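Local coordinates for protein 5'-deoxynucleotidase (Archaeoglobus fulgidus, PDB 1YNB) that probably hydrolyses 2'-deoxyribonucleoside 5'-phosphates to 2'-deoxyribonucleosides and phosphate, as a metal-dependent HD-domain phosphatase that forms homodimers, at residues Ala129-Gln137 with Val162-Val170; Glu16-Gly27 with Leu76-Lys86. All blocks are in the same frame, centred on the assembly; numbering follows the deposited sequence.

Helix 8-18 leads from the N terminus into contact 2, where 16-27 meets 76-86. This closes a loop of 48 residues that holds helices 39-56 and 61-73 and ends in the histidine-aspartate pair that probably belongs to the family's metal site. The chain then passes through helix 96-103 to helix 117-135, whose C-terminal part packs against the end of helix 154-166 in contact 1, closing a shorter loop of 24 residues. The two closures follow in series, neither nested nor crossed, and the centres of the two contacts lie about 24 Å apart. Both border the second subunit: K21 in the first segment of contact 2 bonds to Q131 of that subunit, and Q131 in contact 1 bonds to its K21.

Contact 1: Ala129-Gln137 with Val162-Val170; sequences AFQGVEYSQ and VLMERKNPV
F130, A129 and V133 receive L163 in an apolar helix-helix contact that joins the C-terminal parts of helices 117-135 and 154-166. The helical segments run nearly parallel, at 9°, with axes 10.6 Å apart. L163 carries the contact: its CG sits over the centre of the F130 ring, 3.7 Å from the centroid, in a CH-pi contact close to the ring normal. Its CD1 reaches the CB of A129 at 3.7 Å, and CD2 touches both the same ring and CG2 of V133, 3.9 Å from the latter. Replacing F130 by an alanine is likely to leave L163 without the ring under its CG and H15 of the second subunit without its edge-to-face partner.

V133 works in two directions. Its CG1, anti to the backbone N (chi1 167°), meets the backbone of K167 with CA at 4.0 Å, whereas CG2 also touches the sulfur of M164. At K167 the backbone takes a positive phi and leaves the helix, which brings P169 back over the partner segment. There one edge of the proline, CB, lies 3.8 Å from CG of E134, and its CG is equally close to CG of Q137. The carboxylate of E134 is engaged beyond this contact, in a salt bridge with R45 and a hydrogen bond with H15 of the second subunit.

No hydrogen bond crosses between the segments. S136 OG instead bonds to V133 O at 2.7 Å, and K167 NZ turns back to M164 O, so these polar groups are satisfied within their own segments. Cohesion across the contact therefore rests on methyl, sulfur, ring and proline surfaces, while the charged end of E134 is directed to R45 and to H15 of the second subunit.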
loop_
_atom_site.group_PDB
_atom_site.type_symbol
_atom_site.label_atom_id
_atom_site.label_comp_id
_atom_site.label_asym_id
_atom_site.label_seq_id
_atom_site.Cartn_x
_atom_site.Cartn_y
_atom_site.Cartn_z
ATOM N N ALA A 129 3.412 -3.033 18.362
ATOM C CA ALA A 129 4.352 -4.151 18.483
ATOM C C ALA A 129 4.606 -4.794 17.107
ATOM O O ALA A 129 5.740 -5.119 16.764
ATOM C CB ALA A 129 3.821 -5.230 19.493
ATOM N N PHE A 130 3.558 -5.005 16.307
ATOM C CA PHE A 130 3.775 -5.583 14.972
ATOM C C PHE A 130 4.676 -4.651 14.119
ATOM O O PHE A 130 5.578 -5.136 13.415
ATOM C CB PHE A 130 2.444 -5.755 14.203
ATOM C CG PHE A 130 1.830 -7.108 14.390
ATOM C CD1 PHE A 130 1.096 -7.398 15.543
ATOM C CD2 PHE A 130 1.992 -8.087 13.422
ATOM C CE1 PHE A 130 0.516 -8.688 15.711
ATOM C CE2 PHE A 130 1.442 -9.347 13.559
ATOM C CZ PHE A 130 0.686 -9.660 14.719
ATOM N N GLN A 131 4.423 -3.346 14.203
ATOM C CA GLN A 131 5.176 -2.374 13.401
ATOM C C GLN A 131 6.626 -2.302 13.923
ATOM O O GLN A 131 7.572 -2.078 13.147
ATOM C CB GLN A 131 4.520 -0.997 13.435
ATOM C CG GLN A 131 5.188 0.015 12.462
ATOM C CD GLN A 131 5.197 -0.436 10.995
ATOM O OE1 GLN A 131 4.166 -0.370 10.309
ATOM N NE2 GLN A 131 6.368 -0.878 10.502
ATOM N N GLY A 132 6.782 -2.545 15.214
ATOM C CA GLY A 132 8.119 -2.566 15.823
ATOM C C GLY A 132 8.932 -3.752 15.289
ATOM O O GLY A 132 10.130 -3.618 14.953
ATOM N N VAL A 133 8.301 -4.927 15.224
ATOM C CA VAL A 133 8.944 -6.126 14.697
ATOM C C VAL A 133 9.265 -5.905 13.222
ATOM O O VAL A 133 10.355 -6.297 12.776
ATOM C CB VAL A 133 8.041 -7.362 14.849
ATOM C CG1 VAL A 133 8.556 -8.548 14.030
ATOM C CG2 VAL A 133 8.021 -7.778 16.331
ATOM N N GLU A 134 8.344 -5.296 12.478
ATOM C CA GLU A 134 8.573 -5.064 11.029
ATOM C C GLU A 134 9.719 -4.072 10.821
ATOM O O GLU A 134 10.580 -4.283 9.956
ATOM C CB GLU A 134 7.287 -4.530 10.372
ATOM C CG GLU A 134 6.252 -5.644 10.328
ATOM C CD GLU A 134 4.787 -5.167 10.344
ATOM O OE1 GLU A 134 3.910 -6.067 10.349
ATOM O OE2 GLU A 134 4.524 -3.942 10.338
ATOM N N TYR A 135 9.746 -3.001 11.598
ATOM C CA TYR A 135 10.818 -2.013 11.434
ATOM C C TYR A 135 12.174 -2.476 11.969
ATOM O O TYR A 135 13.215 -1.928 11.563
ATOM C CB TYR A 135 10.446 -0.685 12.105
ATOM C CG TYR A 135 9.461 0.191 11.343
ATOM C CD1 TYR A 135 9.389 0.159 9.936
ATOM C CD2 TYR A 135 8.685 1.130 12.005
ATOM C CE1 TYR A 135 8.578 1.052 9.228
ATOM C CE2 TYR A 135 7.863 2.034 11.314
ATOM C CZ TYR A 135 7.813 1.996 9.929
ATOM O OH TYR A 135 7.030 2.854 9.223
ATOM N N SER A 136 12.168 -3.466 12.855
ATOM C CA SER A 136 13.414 -3.975 13.449
ATOM C C SER A 136 14.345 -4.546 12.392
ATOM O O SER A 136 15.560 -4.592 12.599
ATOM C CB SER A 136 13.130 -5.031 14.534
ATOM O OG SER A 136 12.748 -6.279 13.971
ATOM N N GLN A 137 13.778 -4.914 11.244
ATOM C CA GLN A 137 14.572 -5.456 10.132
ATOM C C GLN A 137 15.417 -4.352 9.467
ATOM O O GLN A 137 16.383 -4.669 8.742
ATOM C CB GLN A 137 13.644 -6.107 9.099
ATOM C CG GLN A 137 12.475 -6.907 9.734
ATOM C CD GLN A 137 12.936 -8.051 10.639
ATOM O OE1 GLN A 137 12.527 -8.139 11.804
ATOM N NE2 GLN A 137 13.773 -8.941 10.104
ATOM N N VAL A 162 2.766 -15.066 20.072
ATOM C CA VAL A 162 3.191 -15.674 18.818
ATOM C C VAL A 162 3.985 -14.668 17.966
ATOM O O VAL A 162 4.962 -15.057 17.327
ATOM C CB VAL A 162 1.975 -16.250 18.024
ATOM C CG1 VAL A 162 2.409 -16.779 16.645
ATOM C CG2 VAL A 162 1.382 -17.410 18.836
ATOM N N LEU A 163 3.570 -13.396 17.972
ATOM C CA LEU A 163 4.278 -12.342 17.220
ATOM C C LEU A 163 5.750 -12.365 17.643
ATOM O O LEU A 163 6.655 -12.335 16.799
ATOM C CB LEU A 163 3.743 -10.957 17.587
ATOM C CG LEU A 163 3.893 -9.643 16.785
ATOM C CD1 LEU A 163 4.260 -8.494 17.741
ATOM C CD2 LEU A 163 4.792 -9.784 15.569
ATOM N N MET A 164 5.972 -12.366 18.956
ATOM C CA MET A 164 7.342 -12.333 19.476
ATOM C C MET A 164 8.092 -13.658 19.414
ATOM O O MET A 164 9.338 -13.668 19.435
ATOM C CB MET A 164 7.340 -11.754 20.898
ATOM C CG MET A 164 6.720 -10.316 21.018
ATOM S SD MET A 164 7.545 -9.069 19.960
ATOM C CE MET A 164 8.983 -8.607 21.070
ATOM N N GLU A 165 7.369 -14.779 19.348
ATOM C CA GLU A 165 8.029 -16.077 19.219
ATOM C C GLU A 165 8.581 -16.156 17.801
ATOM O O GLU A 165 9.706 -16.598 17.588
ATOM C CB GLU A 165 7.046 -17.234 19.377
ATOM C CG GLU A 165 6.547 -17.456 20.785
ATOM C CD GLU A 165 5.655 -18.686 20.862
ATOM O OE1 GLU A 165 4.631 -18.750 20.121
ATOM O OE2 GLU A 165 5.994 -19.589 21.659
ATOM N N ARG A 166 7.776 -15.709 16.838
ATOM C CA ARG A 166 8.158 -15.779 15.438
ATOM C C ARG A 166 9.105 -14.681 14.969
ATOM O O ARG A 166 10.051 -14.976 14.229
ATOM C CB ARG A 166 6.914 -15.716 14.524
ATOM C CG ARG A 166 5.895 -16.839 14.693
ATOM C CD ARG A 166 4.691 -16.673 13.703
ATOM N NE ARG A 166 5.074 -16.762 12.280
ATOM C CZ ARG A 166 5.222 -15.721 11.452
ATOM N NH1 ARG A 166 5.014 -14.488 11.885
ATOM N NH2 ARG A 166 5.602 -15.921 10.178
ATOM N N LYS A 167 8.834 -13.443 15.403
ATOM C CA LYS A 167 9.566 -12.249 14.972
ATOM C C LYS A 167 9.897 -12.403 13.495
ATOM O O LYS A 167 11.025 -12.256 13.056
ATOM C CB LYS A 167 10.826 -12.019 15.802
ATOM C CG LYS A 167 10.530 -11.532 17.213
ATOM C CD LYS A 167 11.787 -10.950 17.871
ATOM C CE LYS A 167 11.582 -10.658 19.354
ATOM N NZ LYS A 167 11.523 -11.899 20.159
ATOM N N ASN A 168 8.876 -12.699 12.714
ATOM C CA ASN A 168 9.086 -12.900 11.304
ATOM C C ASN A 168 7.994 -12.244 10.486
ATOM O O ASN A 168 6.913 -12.811 10.266
ATOM C CB ASN A 168 9.172 -14.386 11.025
ATOM C CG ASN A 168 9.237 -14.682 9.563
ATOM O OD1 ASN A 168 9.707 -13.853 8.775
ATOM N ND2 ASN A 168 8.775 -15.871 9.177
ATOM N N PRO A 169 8.279 -11.049 9.976
ATOM C CA PRO A 169 7.320 -10.288 9.179
ATOM C C PRO A 169 7.075 -10.775 7.757
ATOM O O PRO A 169 6.241 -10.231 7.037
ATOM C CB PRO A 169 7.858 -8.862 9.264
ATOM C CG PRO A 169 9.328 -9.043 9.399
ATOM C CD PRO A 169 9.505 -10.280 10.247
ATOM N N VAL A 170 7.796 -11.814 7.364
ATOM C CA VAL A 170 7.621 -12.347 6.036
ATOM C C VAL A 170 6.368 -13.215 6.048
ATOM O O VAL A 170 6.374 -14.343 6.546
ATOM C CB VAL A 170 8.826 -13.178 5.634
ATOM C CG1 VAL A 170 8.659 -13.667 4.244
ATOM C CG2 VAL A 170 10.075 -12.338 5.788
#

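Contact 2: Glu16-Gly27 with Leu76-Lys86; sequences EVGSLKLTPRSG and LHEARTMDLHK
R80 grips E16 side-on, NE giving to OE2 and NH2 to OE1 (2.8 Å, 161°), with carboxylate and guanidinium nearly coplanar. Beside this salt bridge A79 turns its CB into the elbow of 16-27, 3.6 Å from S19 OG, and L20 CD1 presses tightly on L76 CD1.

At the other end the S26 hydroxyl makes two bonds, as donor to D83 O at 2.6 Å and acceptor from H85 ND1 at 3.3 Å, near the imidazole plane. In S26 chi1 of 65° places OG between its own N and carbonyl carbon, from where it meets both partners. D83 OD1 takes a weak bond from S26 N.

Waters link S19 OG to A79 O, T23 OG1 to E78 O and P24 O to D83 N.

Further out, Q103 NE2 bonds to both E16 OE2 and L76 O, which probably helps to hold the salt bridge. R25, its CD against D83 OD1, carries its guanidinium on to a salt bridge with E37. Segment 76-86 directly follows the histidine-aspartate pair of the probable HD-type metal site, whose residues E78 touches, so 16-27 packs beside it. Salt bridge and apolar packing thus share one end, with hydroxyl and water bonds towards the other.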
loop_
_atom_site.group_PDB
_atom_site.type_symbol
_atom_site.label_atom_id
_atom_site.label_comp_id
_atom_site.label_asym_id
_atom_site.label_seq_id
_atom_site.Cartn_x
_atom_site.Cartn_y
_atom_site.Cartn_z
ATOM N N GLU A 16 -10.344 17.079 6.923
ATOM C CA GLU A 16 -9.492 17.050 8.119
ATOM C C GLU A 16 -8.997 15.653 8.442
ATOM O O GLU A 16 -7.851 15.466 8.842
ATOM C CB GLU A 16 -10.244 17.640 9.347
ATOM C CG GLU A 16 -9.444 17.493 10.660
ATOM C CD GLU A 16 -10.079 18.229 11.846
ATOM O OE1 GLU A 16 -11.085 18.942 11.634
ATOM O OE2 GLU A 16 -9.559 18.109 12.980
ATOM N N VAL A 17 -9.856 14.658 8.278
ATOM C CA VAL A 17 -9.494 13.265 8.530
ATOM C C VAL A 17 -8.372 12.847 7.580
ATOM O O VAL A 17 -7.519 12.030 7.944
ATOM C CB VAL A 17 -10.725 12.320 8.300
ATOM C CG1 VAL A 17 -10.298 10.847 8.186
ATOM C CG2 VAL A 17 -11.709 12.499 9.513
ATOM N N GLY A 18 -8.389 13.401 6.383
ATOM C CA GLY A 18 -7.354 13.063 5.407
ATOM C C GLY A 18 -5.994 13.586 5.860
ATOM O O GLY A 18 -4.958 13.047 5.440
ATOM N N SER A 19 -5.952 14.609 6.707
ATOM C CA SER A 19 -4.627 15.079 7.204
ATOM C C SER A 19 -3.933 13.990 8.040
ATOM O O SER A 19 -2.729 14.054 8.263
ATOM C CB SER A 19 -4.744 16.375 8.021
ATOM O OG SER A 19 -5.240 16.126 9.322
ATOM N N LEU A 20 -4.657 12.976 8.502
ATOM C CA LEU A 20 -3.987 11.913 9.225
ATOM C C LEU A 20 -3.131 11.048 8.289
ATOM O O LEU A 20 -2.281 10.288 8.776
ATOM C CB LEU A 20 -4.984 11.030 9.975
ATOM C CG LEU A 20 -5.593 11.790 11.171
ATOM C CD1 LEU A 20 -6.694 10.951 11.782
ATOM C CD2 LEU A 20 -4.509 12.077 12.214
ATOM N N LYS A 21 -3.338 11.167 6.972
ATOM C CA LYS A 21 -2.501 10.407 6.025
ATOM C C LYS A 21 -1.192 11.206 5.900
ATOM O O LYS A 21 -0.216 10.716 5.340
ATOM C CB LYS A 21 -3.054 10.360 4.600
ATOM C CG LYS A 21 -4.527 9.948 4.439
ATOM C CD LYS A 21 -4.857 9.846 2.910
ATOM C CE LYS A 21 -6.288 9.326 2.639
ATOM N NZ LYS A 21 -6.556 9.329 1.160
ATOM N N LEU A 22 -1.207 12.431 6.404
ATOM C CA LEU A 22 -0.072 13.336 6.302
ATOM C C LEU A 22 0.523 13.625 7.686
ATOM O O LEU A 22 1.256 14.579 7.850
ATOM C CB LEU A 22 -0.548 14.659 5.698
ATOM C CG LEU A 22 -1.311 14.532 4.377
ATOM C CD1 LEU A 22 -2.013 15.856 4.003
ATOM C CD2 LEU A 22 -0.325 14.069 3.322
ATOM N N THR A 23 0.149 12.843 8.697
ATOM C CA THR A 23 0.678 13.034 10.043
ATOM C C THR A 23 1.550 11.804 10.364
ATOM O O THR A 23 1.054 10.686 10.512
ATOM C CB THR A 23 -0.481 13.109 11.090
ATOM O OG1 THR A 23 -1.342 14.210 10.781
ATOM C CG2 THR A 23 0.078 13.287 12.474
ATOM N N PRO A 24 2.874 11.983 10.468
ATOM C CA PRO A 24 3.670 10.794 10.775
ATOM C C PRO A 24 3.464 10.254 12.184
ATOM O O PRO A 24 3.121 11.016 13.101
ATOM C CB PRO A 24 5.128 11.277 10.580
ATOM C CG PRO A 24 5.053 12.688 10.920
ATOM C CD PRO A 24 3.719 13.190 10.326
ATOM N N ARG A 25 3.658 8.943 12.341
ATOM C CA ARG A 25 3.668 8.310 13.656
ATOM C C ARG A 25 5.093 8.755 14.092
ATOM O O ARG A 25 6.092 8.199 13.658
ATOM C CB ARG A 25 3.532 6.810 13.484
ATOM C CG ARG A 25 1.999 6.477 13.245
ATOM C CD ARG A 25 1.324 6.295 14.649
ATOM N NE ARG A 25 1.722 5.016 15.208
ATOM C CZ ARG A 25 1.364 4.617 16.438
ATOM N NH1 ARG A 25 0.620 5.437 17.175
ATOM N NH2 ARG A 25 1.742 3.449 16.919
ATOM N N SER A 26 5.127 9.765 14.966
ATOM C CA SER A 26 6.377 10.438 15.356
ATOM C C SER A 26 7.478 9.739 16.087
ATOM O O SER A 26 8.652 10.168 15.951
ATOM C CB SER A 26 6.042 11.725 16.134
ATOM O OG SER A 26 5.402 11.378 17.360
ATOM N N GLY A 27 7.129 8.733 16.880
ATOM C CA GLY A 27 8.095 7.974 17.664
ATOM C C GLY A 27 9.170 7.342 16.817
ATOM O O GLY A 27 10.320 7.162 17.267
ATOM N N LEU A 76 -8.192 10.301 16.304
ATOM C CA LEU A 76 -8.671 11.316 15.412
ATOM C C LEU A 76 -8.273 12.728 15.771
ATOM O O LEU A 76 -7.935 13.531 14.896
ATOM C CB LEU A 76 -10.186 11.192 15.261
ATOM C CG LEU A 76 -10.580 11.232 13.787
ATOM C CD1 LEU A 76 -9.751 10.207 12.995
ATOM C CD2 LEU A 76 -12.074 10.934 13.639
ATOM N N HIS A 77 -8.299 13.045 17.053
ATOM C CA HIS A 77 -7.939 14.398 17.467
ATOM C C HIS A 77 -6.487 14.738 17.108
ATOM O O HIS A 77 -6.143 15.904 17.034
ATOM C CB HIS A 77 -8.158 14.560 18.974
ATOM C CG HIS A 77 -7.325 13.630 19.788
ATOM N ND1 HIS A 77 -6.076 13.977 20.263
ATOM C CD2 HIS A 77 -7.494 12.325 20.096
ATOM C CE1 HIS A 77 -5.511 12.921 20.819
ATOM N NE2 HIS A 77 -6.348 11.904 20.726
ATOM N N GLU A 78 -5.643 13.732 16.885
ATOM C CA GLU A 78 -4.236 14.014 16.542
ATOM C C GLU A 78 -4.104 14.802 15.222
ATOM O O GLU A 78 -3.015 15.326 14.880
ATOM C CB GLU A 78 -3.432 12.712 16.489
ATOM C CG GLU A 78 -3.284 12.053 17.868
ATOM C CD GLU A 78 -2.418 10.803 17.854
ATOM O OE1 GLU A 78 -2.099 10.290 16.758
ATOM O OE2 GLU A 78 -2.064 10.311 18.952
ATOM N N ALA A 79 -5.211 14.898 14.490
ATOM C CA ALA A 79 -5.231 15.659 13.243
ATOM C C ALA A 79 -4.909 17.097 13.609
ATOM O O ALA A 79 -4.335 17.838 12.811
ATOM C CB ALA A 79 -6.606 15.598 12.600
ATOM N N ARG A 80 -5.312 17.476 14.822
ATOM C CA ARG A 80 -5.068 18.817 15.349
ATOM C C ARG A 80 -3.940 18.842 16.375
ATOM O O ARG A 80 -3.243 19.845 16.504
ATOM C CB ARG A 80 -6.339 19.365 16.021
ATOM C CG ARG A 80 -7.500 19.553 15.067
ATOM C CD ARG A 80 -8.850 19.788 15.808
ATOM N NE ARG A 80 -9.941 19.795 14.834
ATOM C CZ ARG A 80 -10.925 20.685 14.790
ATOM N NH1 ARG A 80 -10.989 21.663 15.687
ATOM N NH2 ARG A 80 -11.809 20.638 13.793
ATOM N N THR A 81 -3.748 17.752 17.106
ATOM C CA THR A 81 -2.725 17.758 18.162
ATOM C C THR A 81 -1.393 17.101 17.853
ATOM O O THR A 81 -0.435 17.271 18.612
ATOM C CB THR A 81 -3.250 17.096 19.453
ATOM O OG1 THR A 81 -3.303 15.677 19.275
ATOM C CG2 THR A 81 -4.653 17.604 19.778
ATOM N N MET A 82 -1.329 16.369 16.742
ATOM C CA MET A 82 -0.124 15.641 16.352
ATOM C C MET A 82 0.005 14.383 17.203
ATOM O O MET A 82 -0.661 14.248 18.250
ATOM C CB MET A 82 1.140 16.494 16.539
ATOM C CG MET A 82 1.124 17.822 15.780
ATOM S SD MET A 82 2.615 18.839 16.115
ATOM C CE MET A 82 3.905 17.748 15.316
ATOM N N ASP A 83 0.832 13.451 16.735
ATOM C CA ASP A 83 1.086 12.211 17.454
ATOM C C ASP A 83 2.134 12.578 18.492
ATOM O O ASP A 83 3.319 12.641 18.172
ATOM C CB ASP A 83 1.656 11.137 16.509
ATOM C CG ASP A 83 2.068 9.870 17.238
ATOM O OD1 ASP A 83 2.684 8.984 16.604
ATOM O OD2 ASP A 83 1.774 9.745 18.449
ATOM N N LEU A 84 1.707 12.860 19.723
ATOM C CA LEU A 84 2.675 13.205 20.770
ATOM C C LEU A 84 3.392 11.937 21.241
ATOM O O LEU A 84 2.803 11.105 21.933
ATOM C CB LEU A 84 1.976 13.889 21.959
ATOM C CG LEU A 84 1.204 15.162 21.592
ATOM C CD1 LEU A 84 0.451 15.692 22.814
ATOM C CD2 LEU A 84 2.163 16.209 21.053
ATOM N N HIS A 85 4.658 11.780 20.855
ATOM C CA HIS A 85 5.422 10.600 21.263
ATOM C C HIS A 85 5.817 10.640 22.747
ATOM O O HIS A 85 5.769 11.693 23.393
ATOM C CB HIS A 85 6.682 10.421 20.386
ATOM C CG HIS A 85 7.614 11.593 20.400
ATOM N ND1 HIS A 85 7.801 12.410 19.303
ATOM C CD2 HIS A 85 8.406 12.097 21.382
ATOM C CE1 HIS A 85 8.666 13.365 19.606
ATOM N NE2 HIS A 85 9.047 13.197 20.861
ATOM N N LYS A 86 6.206 9.476 23.264
ATOM C CA LYS A 86 6.612 9.281 24.663
ATOM C C LYS A 86 7.496 10.383 25.255
ATOM O O LYS A 86 7.206 10.911 26.335
ATOM C CB LYS A 86 7.340 7.943 24.800
ATOM C CG LYS A 86 6.822 6.861 23.848
ATOM C CD LYS A 86 7.113 7.204 22.368
ATOM C CE LYS A 86 6.130 6.494 21.439
ATOM N NZ LYS A 86 6.245 6.912 20.013
HETATM O O HOH W 1 -2.839 17.637 10.755
HETATM O O HOH W 2 -1.623 16.495 13.058
HETATM O O HOH W 3 2.691 13.581 14.446
HETATM O O HOH W 4 -1.238 7.587 16.754
HETATM O O HOH W 5 4.684 7.250 17.247
#